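Local coordinates for SusD superfamily protein (Parabacteroides distasonis, PDB 3OTN) that probably binds carbohydrate at the outer membrane as a member of the SusD family, likely as part of nutrient uptake, at residues D85-I90 / F127-I132; I163-L168 / D196-Y201; Q460-I465 / T477-Y482. All coordinates share one frame; numbering follows the deposited sequence.

Contact 1: residues D85-I90 / F127-I132; sequences DCYAGI and FYLVRI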
loop_
_atom_site.group_PDB
_atom_site.type_symbol
_atom_site.label_atom_id
_atom_site.label_comp_id
_atom_site.label_asym_id
_atom_site.label_seq_id
_atom_site.Cartn_x
_atom_site.Cartn_y
_atom_site.Cartn_z
ATOM N N ASP A 85 -7.088 11.471 8.430
ATOM C CA ASP A 85 -7.668 11.356 7.078
ATOM C C ASP A 85 -8.461 10.092 6.901
ATOM O O ASP A 85 -9.460 10.143 6.225
ATOM C CB ASP A 85 -6.618 11.373 5.974
ATOM C CG ASP A 85 -5.983 12.743 5.780
ATOM O OD1 ASP A 85 -6.392 13.752 6.417
ATOM O OD2 ASP A 85 -5.024 12.776 5.000
ATOM N N CYS A 86 -8.005 8.963 7.468
ATOM C CA CYS A 86 -8.825 7.753 7.475
ATOM C C CYS A 86 -10.152 8.013 8.171
ATOM O O CYS A 86 -11.218 7.664 7.639
ATOM C CB CYS A 86 -8.099 6.540 8.091
ATOM S SG CYS A 86 -6.830 5.856 6.955
ATOM N N TYR A 87 -10.114 8.645 9.341
ATOM C CA TYR A 87 -11.366 8.939 10.040
ATOM C C TYR A 87 -12.230 9.970 9.307
ATOM O O TYR A 87 -13.458 9.816 9.296
ATOM C CB TYR A 87 -11.173 9.267 11.540
ATOM C CG TYR A 87 -11.208 7.981 12.344
ATOM C CD1 TYR A 87 -12.370 7.244 12.461
ATOM C CD2 TYR A 87 -10.048 7.460 12.890
ATOM C CE1 TYR A 87 -12.383 6.033 13.149
ATOM C CE2 TYR A 87 -10.057 6.285 13.594
ATOM C CZ TYR A 87 -11.218 5.561 13.706
ATOM O OH TYR A 87 -11.169 4.353 14.386
ATOM N N ALA A 88 -11.616 10.962 8.658
ATOM C CA ALA A 88 -12.405 11.893 7.801
ATOM C C ALA A 88 -13.079 11.122 6.671
ATOM O O ALA A 88 -14.231 11.349 6.368
ATOM C CB ALA A 88 -11.515 13.040 7.237
ATOM N N GLY A 89 -12.342 10.206 6.039
ATOM C CA GLY A 89 -12.899 9.339 5.004
ATOM C C GLY A 89 -14.078 8.502 5.484
ATOM O O GLY A 89 -15.086 8.386 4.781
ATOM N N ILE A 90 -13.940 7.935 6.689
ATOM C CA ILE A 90 -14.986 7.127 7.328
ATOM C C ILE A 90 -16.212 7.990 7.603
ATOM O O ILE A 90 -17.347 7.551 7.319
ATOM C CB ILE A 90 -14.442 6.387 8.624
ATOM C CG1 ILE A 90 -13.530 5.228 8.206
ATOM C CG2 ILE A 90 -15.612 5.862 9.524
ATOM C CD1 ILE A 90 -12.445 4.893 9.269
ATOM N N PHE A 127 -9.420 -1.014 7.359
ATOM C CA PHE A 127 -8.381 -2.040 7.209
ATOM C C PHE A 127 -7.000 -1.430 7.353
ATOM O O PHE A 127 -6.135 -2.066 7.931
ATOM C CB PHE A 127 -8.550 -2.768 5.853
ATOM C CG PHE A 127 -7.660 -3.963 5.657
ATOM C CD1 PHE A 127 -7.543 -4.946 6.630
ATOM C CD2 PHE A 127 -7.004 -4.147 4.454
ATOM C CE1 PHE A 127 -6.752 -6.077 6.402
ATOM C CE2 PHE A 127 -6.226 -5.270 4.206
ATOM C CZ PHE A 127 -6.076 -6.224 5.189
ATOM N N TYR A 128 -6.779 -0.214 6.832
ATOM C CA TYR A 128 -5.505 0.482 7.066
ATOM C C TYR A 128 -5.385 0.854 8.559
ATOM O O TYR A 128 -4.380 0.533 9.199
ATOM C CB TYR A 128 -5.332 1.714 6.184
ATOM C CG TYR A 128 -4.839 1.360 4.830
ATOM C CD1 TYR A 128 -5.687 0.759 3.893
ATOM C CD2 TYR A 128 -3.487 1.497 4.503
ATOM C CE1 TYR A 128 -5.212 0.377 2.621
ATOM C CE2 TYR A 128 -3.014 1.138 3.250
ATOM C CZ TYR A 128 -3.862 0.585 2.312
ATOM O OH TYR A 128 -3.362 0.252 1.074
ATOM N N LEU A 129 -6.442 1.452 9.119
ATOM C CA LEU A 129 -6.420 1.833 10.542
ATOM C C LEU A 129 -6.086 0.678 11.493
ATOM O O LEU A 129 -5.204 0.816 12.384
ATOM C CB LEU A 129 -7.727 2.478 10.966
ATOM C CG LEU A 129 -7.974 3.891 10.483
ATOM C CD1 LEU A 129 -9.449 4.208 10.824
ATOM C CD2 LEU A 129 -7.033 4.884 11.195
ATOM N N VAL A 130 -6.729 -0.464 11.316
ATOM C CA VAL A 130 -6.506 -1.579 12.258
ATOM C C VAL A 130 -5.124 -2.172 12.126
ATOM O O VAL A 130 -4.550 -2.590 13.134
ATOM C CB VAL A 130 -7.587 -2.741 12.205
ATOM C CG1 VAL A 130 -8.967 -2.237 12.673
ATOM C CG2 VAL A 130 -7.654 -3.385 10.835
ATOM N N ARG A 131 -4.575 -2.202 10.910
ATOM C CA ARG A 131 -3.227 -2.763 10.679
ATOM C C ARG A 131 -2.114 -1.870 11.224
ATOM O O ARG A 131 -1.126 -2.379 11.729
ATOM C CB ARG A 131 -2.994 -3.030 9.194
ATOM C CG ARG A 131 -3.778 -4.256 8.705
ATOM C CD ARG A 131 -3.474 -4.588 7.274
ATOM N NE ARG A 131 -3.914 -3.528 6.379
ATOM C CZ ARG A 131 -3.609 -3.466 5.092
ATOM N NH1 ARG A 131 -2.865 -4.412 4.519
ATOM N NH2 ARG A 131 -4.065 -2.451 4.375
ATOM N N ILE A 132 -2.323 -0.561 11.137
ATOM C CA ILE A 132 -1.362 0.453 11.569
ATOM C C ILE A 132 -1.398 0.644 13.075
ATOM O O ILE A 132 -0.342 0.648 13.707
ATOM C CB ILE A 132 -1.612 1.827 10.831
ATOM C CG1 ILE A 132 -1.321 1.660 9.342
ATOM C CG2 ILE A 132 -0.721 2.976 11.410
ATOM C CD1 ILE A 132 -1.763 2.854 8.438
#
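Y128 and L129 are the residues of 127-132 that meet C86, Y87 and I90 on the facing helix, and L129 does most of the work. Along the second helix, F127 comes first and turns from this interface. Y128 starts out toward the other helix, and its CB grazes C86 SG at 4.5 Å before the ring leads away. Next comes L129, with CG anti to the carbonyl carbon (chi1 -74°), which sends both methyls toward the facing helix. Its CG lies 3.6 Å from C86 CB, while the CD1 methyl rides over one face of the Y87 ring, a CH-pi contact 3.8 Å from the centroid and 24° off the normal. The same methyl meets I90 CD1 tip to tip at 3.4 Å, closer than usual for two carbons. At its far end the Y87 ring is held through OH, hydrogen-bonded to the carbonyl of P137. Two residues on, R131 turns back along its own helix: NE bonds to F127 O at 3.1 Å and also stands over the F127 ring, with NH2 over that of Y128. No hydrogen bond joins the two segments, which pack near-antiparallel with local axes 10.5 Å apart at closest, at 148°. The pairing probably belongs to the helical layer of SusD proteins, which resembles tetratricopeptide repeats: helix 79-100 lies against helix 108-133, whose other flank, through F127 and V130, packs on helix 156-172 and, through F127, on helix 187-202.

Contact 2: residues I163-L168 / D196-Y201; sequences IIIPDL and DVYLTY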
loop_
_atom_site.group_PDB
_atom_site.type_symbol
_atom_site.label_atom_id
_atom_site.label_comp_id
_atom_site.label_asym_id
_atom_site.label_seq_id
_atom_site.Cartn_x
_atom_site.Cartn_y
_atom_site.Cartn_z
ATOM N N ILE A 163 -17.484 -4.376 10.884
ATOM C CA ILE A 163 -17.402 -3.355 9.847
ATOM C C ILE A 163 -16.787 -3.887 8.566
ATOM O O ILE A 163 -17.453 -3.983 7.547
ATOM C CB ILE A 163 -16.629 -2.090 10.290
ATOM C CG1 ILE A 163 -17.224 -1.546 11.596
ATOM C CG2 ILE A 163 -16.710 -0.999 9.147
ATOM C CD1 ILE A 163 -16.570 -0.222 12.067
ATOM N N ILE A 164 -15.511 -4.235 8.619
ATOM C CA ILE A 164 -14.755 -4.536 7.416
ATOM C C ILE A 164 -15.376 -5.697 6.623
ATOM O O ILE A 164 -15.674 -5.547 5.447
ATOM C CB ILE A 164 -13.286 -4.821 7.736
ATOM C CG1 ILE A 164 -12.610 -3.606 8.394
ATOM C CG2 ILE A 164 -12.513 -5.239 6.490
ATOM C CD1 ILE A 164 -11.173 -3.893 8.890
ATOM N N ILE A 165 -15.563 -6.846 7.268
ATOM C CA ILE A 165 -16.040 -8.039 6.557
ATOM C C ILE A 165 -17.489 -7.876 6.082
ATOM O O ILE A 165 -17.757 -8.106 4.892
ATOM C CB ILE A 165 -15.771 -9.325 7.339
ATOM C CG1 ILE A 165 -14.250 -9.559 7.399
ATOM C CG2 ILE A 165 -16.507 -10.513 6.733
ATOM C CD1 ILE A 165 -13.812 -10.612 8.491
ATOM N N PRO A 166 -18.404 -7.448 6.967
ATOM C CA PRO A 166 -19.780 -7.278 6.456
ATOM C C PRO A 166 -19.904 -6.264 5.321
ATOM O O PRO A 166 -20.674 -6.490 4.394
ATOM C CB PRO A 166 -20.576 -6.828 7.689
ATOM C CG PRO A 166 -19.799 -7.309 8.854
ATOM C CD PRO A 166 -18.339 -7.272 8.439
ATOM N N ASP A 167 -19.143 -5.170 5.364
ATOM C CA ASP A 167 -19.163 -4.174 4.263
ATOM C C ASP A 167 -18.766 -4.843 2.948
ATOM O O ASP A 167 -19.425 -4.678 1.925
ATOM C CB ASP A 167 -18.189 -2.993 4.553
ATOM C CG ASP A 167 -18.780 -1.914 5.487
ATOM O OD1 ASP A 167 -19.958 -2.001 5.915
ATOM O OD2 ASP A 167 -18.037 -0.948 5.810
ATOM N N LEU A 168 -17.686 -5.616 3.001
ATOM C CA LEU A 168 -17.141 -6.223 1.794
ATOM C C LEU A 168 -18.056 -7.357 1.305
ATOM O O LEU A 168 -18.257 -7.493 0.110
ATOM C CB LEU A 168 -15.718 -6.703 2.025
ATOM C CG LEU A 168 -14.724 -5.527 2.090
ATOM C CD1 LEU A 168 -13.331 -5.926 2.526
ATOM C CD2 LEU A 168 -14.632 -4.794 0.741
ATOM N N ASP A 196 -7.232 -9.895 0.871
ATOM C CA ASP A 196 -6.219 -9.387 1.765
ATOM C C ASP A 196 -6.752 -9.367 3.216
ATOM O O ASP A 196 -6.019 -9.738 4.169
ATOM C CB ASP A 196 -5.803 -7.988 1.288
ATOM C CG ASP A 196 -4.456 -7.523 1.838
ATOM O OD1 ASP A 196 -3.822 -8.229 2.635
ATOM O OD2 ASP A 196 -4.046 -6.390 1.486
ATOM N N VAL A 197 -8.005 -8.944 3.383
ATOM C CA VAL A 197 -8.657 -8.957 4.690
ATOM C C VAL A 197 -8.653 -10.352 5.320
ATOM O O VAL A 197 -8.205 -10.526 6.433
ATOM C CB VAL A 197 -10.091 -8.367 4.619
ATOM C CG1 VAL A 197 -10.893 -8.685 5.875
ATOM C CG2 VAL A 197 -9.996 -6.833 4.366
ATOM N N TYR A 198 -9.124 -11.342 4.586
ATOM C CA TYR A 198 -9.162 -12.700 5.091
ATOM C C TYR A 198 -7.785 -13.344 5.299
ATOM O O TYR A 198 -7.583 -14.052 6.282
ATOM C CB TYR A 198 -9.994 -13.550 4.141
ATOM C CG TYR A 198 -11.491 -13.411 4.280
ATOM C CD1 TYR A 198 -12.114 -13.343 5.546
ATOM C CD2 TYR A 198 -12.308 -13.518 3.169
ATOM C CE1 TYR A 198 -13.494 -13.319 5.674
ATOM C CE2 TYR A 198 -13.703 -13.486 3.296
ATOM C CZ TYR A 198 -14.293 -13.387 4.532
ATOM O OH TYR A 198 -15.688 -13.400 4.639
ATOM N N LEU A 199 -6.835 -13.077 4.389
ATOM C CA LEU A 199 -5.463 -13.535 4.558
ATOM C C LEU A 199 -4.855 -12.970 5.848
ATOM O O LEU A 199 -4.211 -13.706 6.606
ATOM C CB LEU A 199 -4.596 -13.137 3.355
ATOM C CG LEU A 199 -3.106 -13.485 3.385
ATOM C CD1 LEU A 199 -2.886 -14.980 3.561
ATOM C CD2 LEU A 199 -2.403 -12.883 2.088
ATOM N N THR A 200 -5.083 -11.684 6.104
ATOM C CA THR A 200 -4.583 -10.998 7.308
ATOM C C THR A 200 -5.269 -11.508 8.564
ATOM O O THR A 200 -4.611 -11.747 9.580
ATOM C CB THR A 200 -4.736 -9.453 7.184
ATOM O OG1 THR A 200 -4.119 -9.013 5.965
ATOM C CG2 THR A 200 -4.067 -8.698 8.355
ATOM N N TYR A 201 -6.589 -11.689 8.491
ATOM C CA TYR A 201 -7.380 -12.252 9.600
ATOM C C TYR A 201 -6.863 -13.602 10.045
ATOM O O TYR A 201 -6.859 -13.904 11.236
ATOM C CB TYR A 201 -8.841 -12.364 9.175
ATOM C CG TYR A 201 -9.872 -12.473 10.273
ATOM C CD1 TYR A 201 -10.013 -13.639 11.006
ATOM C CD2 TYR A 201 -10.755 -11.435 10.534
ATOM C CE1 TYR A 201 -10.977 -13.765 11.982
ATOM C CE2 TYR A 201 -11.752 -11.563 11.504
ATOM C CZ TYR A 201 -11.852 -12.729 12.226
ATOM O OH TYR A 201 -12.813 -12.900 13.183
#
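Two near-antiparallel helices of the SusD helical layer, 156-172 and 187-202, meet here through a buried apolar seam, I165 against V197, Y198 and Y201. Their local axes pass 11.0 Å apart at 146°. I165 has CG1 anti to the carbonyl carbon (chi1 -67°), which sends the ethyl branch across the seam: CG1 rests on V197 CG1 at 3.8 Å, and CD1 reaches on to Y201 CD2, also at 3.8 Å, and to the ring of Y198. The other branch, CG2, lies 3.7 Å from Y198 OH. An alanine in place of I165 would probably open a gap between V197 and the two tyrosines, leaving the Y198 and Y201 rings without the methyl that touches both. V197 spreads its methyls over two turns of the partner, CG2 touching I164 CG2 at 3.7 Å and L168 CD1 at 3.9 Å. The 163-168 helix kinks at P166, whose nitrogen makes no bond to the preceding turn. Y201 OH bonds to D161 OD1 farther back on helix 156-172, a polar tie beside the apolar seam. Y198 also touches helix 210-225, while I163 and L168 touch helix 108-133.

Contact 3: residues Q460-I465 / T477-Y482; sequences QLLFPI and TQNQGY. With EDO (1,2-ethanediol), chain Q.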
loop_
_atom_site.group_PDB
_atom_site.type_symbol
_atom_site.label_atom_id
_atom_site.label_comp_id
_atom_site.label_asym_id
_atom_site.label_seq_id
_atom_site.Cartn_x
_atom_site.Cartn_y
_atom_site.Cartn_z
ATOM N N GLN A 460 6.978 -2.635 18.502
ATOM C CA GLN A 460 7.096 -2.272 17.085
ATOM C C GLN A 460 6.020 -2.928 16.203
ATOM O O GLN A 460 5.875 -2.543 15.049
ATOM C CB GLN A 460 8.482 -2.597 16.541
ATOM C CG GLN A 460 9.597 -1.631 16.964
ATOM C CD GLN A 460 9.978 -1.725 18.430
ATOM O OE1 GLN A 460 10.090 -2.823 19.001
ATOM N NE2 GLN A 460 10.203 -0.569 19.049
ATOM N N LEU A 461 5.264 -3.890 16.753
ATOM C CA LEU A 461 4.121 -4.483 16.029
ATOM C C LEU A 461 3.001 -3.484 15.654
ATOM O O LEU A 461 2.212 -3.755 14.738
ATOM C CB LEU A 461 3.504 -5.623 16.849
ATOM C CG LEU A 461 4.365 -6.884 17.056
ATOM C CD1 LEU A 461 3.716 -7.798 18.100
ATOM C CD2 LEU A 461 4.613 -7.606 15.753
ATOM N N LEU A 462 2.917 -2.363 16.374
ATOM C CA LEU A 462 1.939 -1.317 16.083
ATOM C C LEU A 462 2.595 0.052 16.162
ATOM O O LEU A 462 3.654 0.202 16.767
ATOM C CB LEU A 462 0.781 -1.379 17.090
ATOM C CG LEU A 462 -0.106 -2.621 17.026
ATOM C CD1 LEU A 462 -1.078 -2.666 18.211
ATOM C CD2 LEU A 462 -0.863 -2.713 15.702
ATOM N N PHE A 463 1.961 1.033 15.528
ATOM C CA PHE A 463 2.347 2.424 15.645
ATOM C C PHE A 463 1.519 3.067 16.736
ATOM O O PHE A 463 0.433 2.587 17.056
ATOM C CB PHE A 463 2.200 3.182 14.312
ATOM C CG PHE A 463 3.274 2.837 13.321
ATOM C CD1 PHE A 463 4.597 3.241 13.543
ATOM C CD2 PHE A 463 2.993 2.117 12.192
ATOM C CE1 PHE A 463 5.591 2.908 12.663
ATOM C CE2 PHE A 463 4.015 1.791 11.292
ATOM C CZ PHE A 463 5.278 2.190 11.521
ATOM N N PRO A 464 2.027 4.168 17.312
ATOM C CA PRO A 464 1.306 4.797 18.406
ATOM C C PRO A 464 0.072 5.550 17.936
ATOM O O PRO A 464 0.024 6.048 16.786
ATOM C CB PRO A 464 2.321 5.825 18.968
ATOM C CG PRO A 464 3.519 5.729 18.166
ATOM C CD PRO A 464 3.271 4.885 16.980
ATOM N N ILE A 465 -0.880 5.688 18.837
ATOM C CA ILE A 465 -2.001 6.588 18.630
ATOM C C ILE A 465 -1.372 7.973 18.781
ATOM O O ILE A 465 -0.623 8.178 19.708
ATOM C CB ILE A 465 -3.104 6.390 19.669
ATOM C CG1 ILE A 465 -3.542 4.910 19.769
ATOM C CG2 ILE A 465 -4.293 7.293 19.358
ATOM C CD1 ILE A 465 -3.864 4.216 18.433
ATOM N N THR A 477 -7.017 4.908 24.702
ATOM C CA THR A 477 -5.804 4.285 25.264
ATOM C C THR A 477 -4.640 4.370 24.248
ATOM O O THR A 477 -4.825 4.802 23.095
ATOM C CB THR A 477 -6.054 2.811 25.638
ATOM O OG1 THR A 477 -6.428 2.079 24.459
ATOM C CG2 THR A 477 -7.171 2.704 26.701
ATOM N N GLN A 478 -3.453 3.944 24.687
ATOM C CA GLN A 478 -2.261 3.900 23.864
ATOM C C GLN A 478 -1.774 2.469 23.669
ATOM O O GLN A 478 -2.015 1.584 24.476
ATOM C CB GLN A 478 -1.185 4.806 24.457
ATOM C CG GLN A 478 0.129 4.918 23.706
ATOM C CD GLN A 478 -0.012 5.479 22.303
ATOM O OE1 GLN A 478 -0.215 4.725 21.356
ATOM N NE2 GLN A 478 0.111 6.798 22.160
ATOM N N ASN A 479 -1.129 2.245 22.538
ATOM C CA ASN A 479 -0.474 0.989 22.278
ATOM C C ASN A 479 0.705 0.803 23.217
ATOM O O ASN A 479 1.398 1.768 23.591
ATOM C CB ASN A 479 -0.118 0.840 20.787
ATOM C CG ASN A 479 -1.355 0.631 19.934
ATOM O OD1 ASN A 479 -2.310 -0.040 20.371
ATOM N ND2 ASN A 479 -1.365 1.195 18.724
ATOM N N GLN A 480 0.857 -0.434 23.684
ATOM C CA GLN A 480 1.941 -0.773 24.606
ATOM C C GLN A 480 3.328 -0.308 24.080
ATOM O O GLN A 480 3.609 -0.396 22.869
ATOM C CB GLN A 480 1.955 -2.277 24.893
ATOM C CG GLN A 480 2.274 -3.158 23.720
ATOM C CD GLN A 480 2.210 -4.619 24.084
ATOM O OE1 GLN A 480 2.419 -4.982 25.231
ATOM N NE2 GLN A 480 1.921 -5.462 23.115
ATOM N N GLY A 481 4.160 0.174 25.007
ATOM C CA GLY A 481 5.505 0.671 24.692
ATOM C C GLY A 481 5.577 2.139 24.358
ATOM O O GLY A 481 6.667 2.693 24.275
ATOM N N TYR A 482 4.434 2.799 24.153
ATOM C CA TYR A 482 4.432 4.205 23.755
ATOM C C TYR A 482 3.768 5.076 24.820
ATOM O O TYR A 482 3.213 4.560 25.770
ATOM C CB TYR A 482 3.652 4.389 22.457
ATOM C CG TYR A 482 4.169 3.623 21.249
ATOM C CD1 TYR A 482 5.410 3.902 20.701
ATOM C CD2 TYR A 482 3.393 2.620 20.650
ATOM C CE1 TYR A 482 5.883 3.204 19.583
ATOM C CE2 TYR A 482 3.836 1.945 19.522
ATOM C CZ TYR A 482 5.085 2.233 18.999
ATOM O OH TYR A 482 5.548 1.542 17.906
ATOM O OXT TYR A 482 3.718 6.299 24.693
HETATM C C1 EDO Q . -1.930 -4.317 22.032
HETATM O O1 EDO Q . -1.104 -5.272 21.371
HETATM C C2 EDO Q . -1.119 -3.038 22.139
HETATM O O2 EDO Q . -1.085 -2.585 23.477
#
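Q478 grips the backbone of I465 with both ends of its side-chain amide, and this is the firm end of the contact. OE1 accepts I465 N at 2.8 Å on a lone pair, NE2 gives a bond to I465 O at 2.9 Å with an N-H...O angle of 162°, and OE1 also takes N479 N. A chain that leaves anti to the backbone N (chi1 -178°) and then bends at chi2 turns the edge of the amide to the extended main chain of I465, where its O and N-H meet the backbone N-H and C=O. One residue on, N479 ND2 bonds to F463 O at 2.8 Å, F463 O lying in its amide plane; ND2 also bonds to the carbonyl of F133, and OD1 to R153. A type II turn from N479 to Y482, with G481 at its third position, then folds the C-terminal tail back on the loop before helix 467-472 of this SusD-family protein. P464 CG stands over the centre of the Y482 ring, 3.6 Å from the centroid and only 9° off the normal, a CH-pi contact, while the ring's OH bonds in the carbonyl plane to L462 O at 2.6 Å. On the looser side, L462 CD1 merely touches N479 OD1 at 3.6 Å. There Q480, exposed, binds a 1,2-ethanediol, probably from the crystallisation liquor, through its backbone N at 2.9 Å from O2; G481 lies at the surface too.

In the fold
The three contacts follow one another along the chain, each closing before the next opens. Contacts 1 and 2 lie about 14 Å apart, centre to centre, in the N-terminal, helical part of the chain, and put helices 79-100, 108-133, 156-172 and 187-202 side by side in one helical layer. F127 of helix 108-133 sits between them: its ring tip packs on T200 and V197, and its backbone on I164. Contact 3, from the C-terminal part, sits about 16 Å from contact 1 between centres, and I132 O probably accepts a hydrogen bond from F463 N. Contact 2 is about 22 Å from it and does not touch it. Loop 460-465 thus meets the C-terminal end of helix 108-133, and the tail 477-482 packs on that loop.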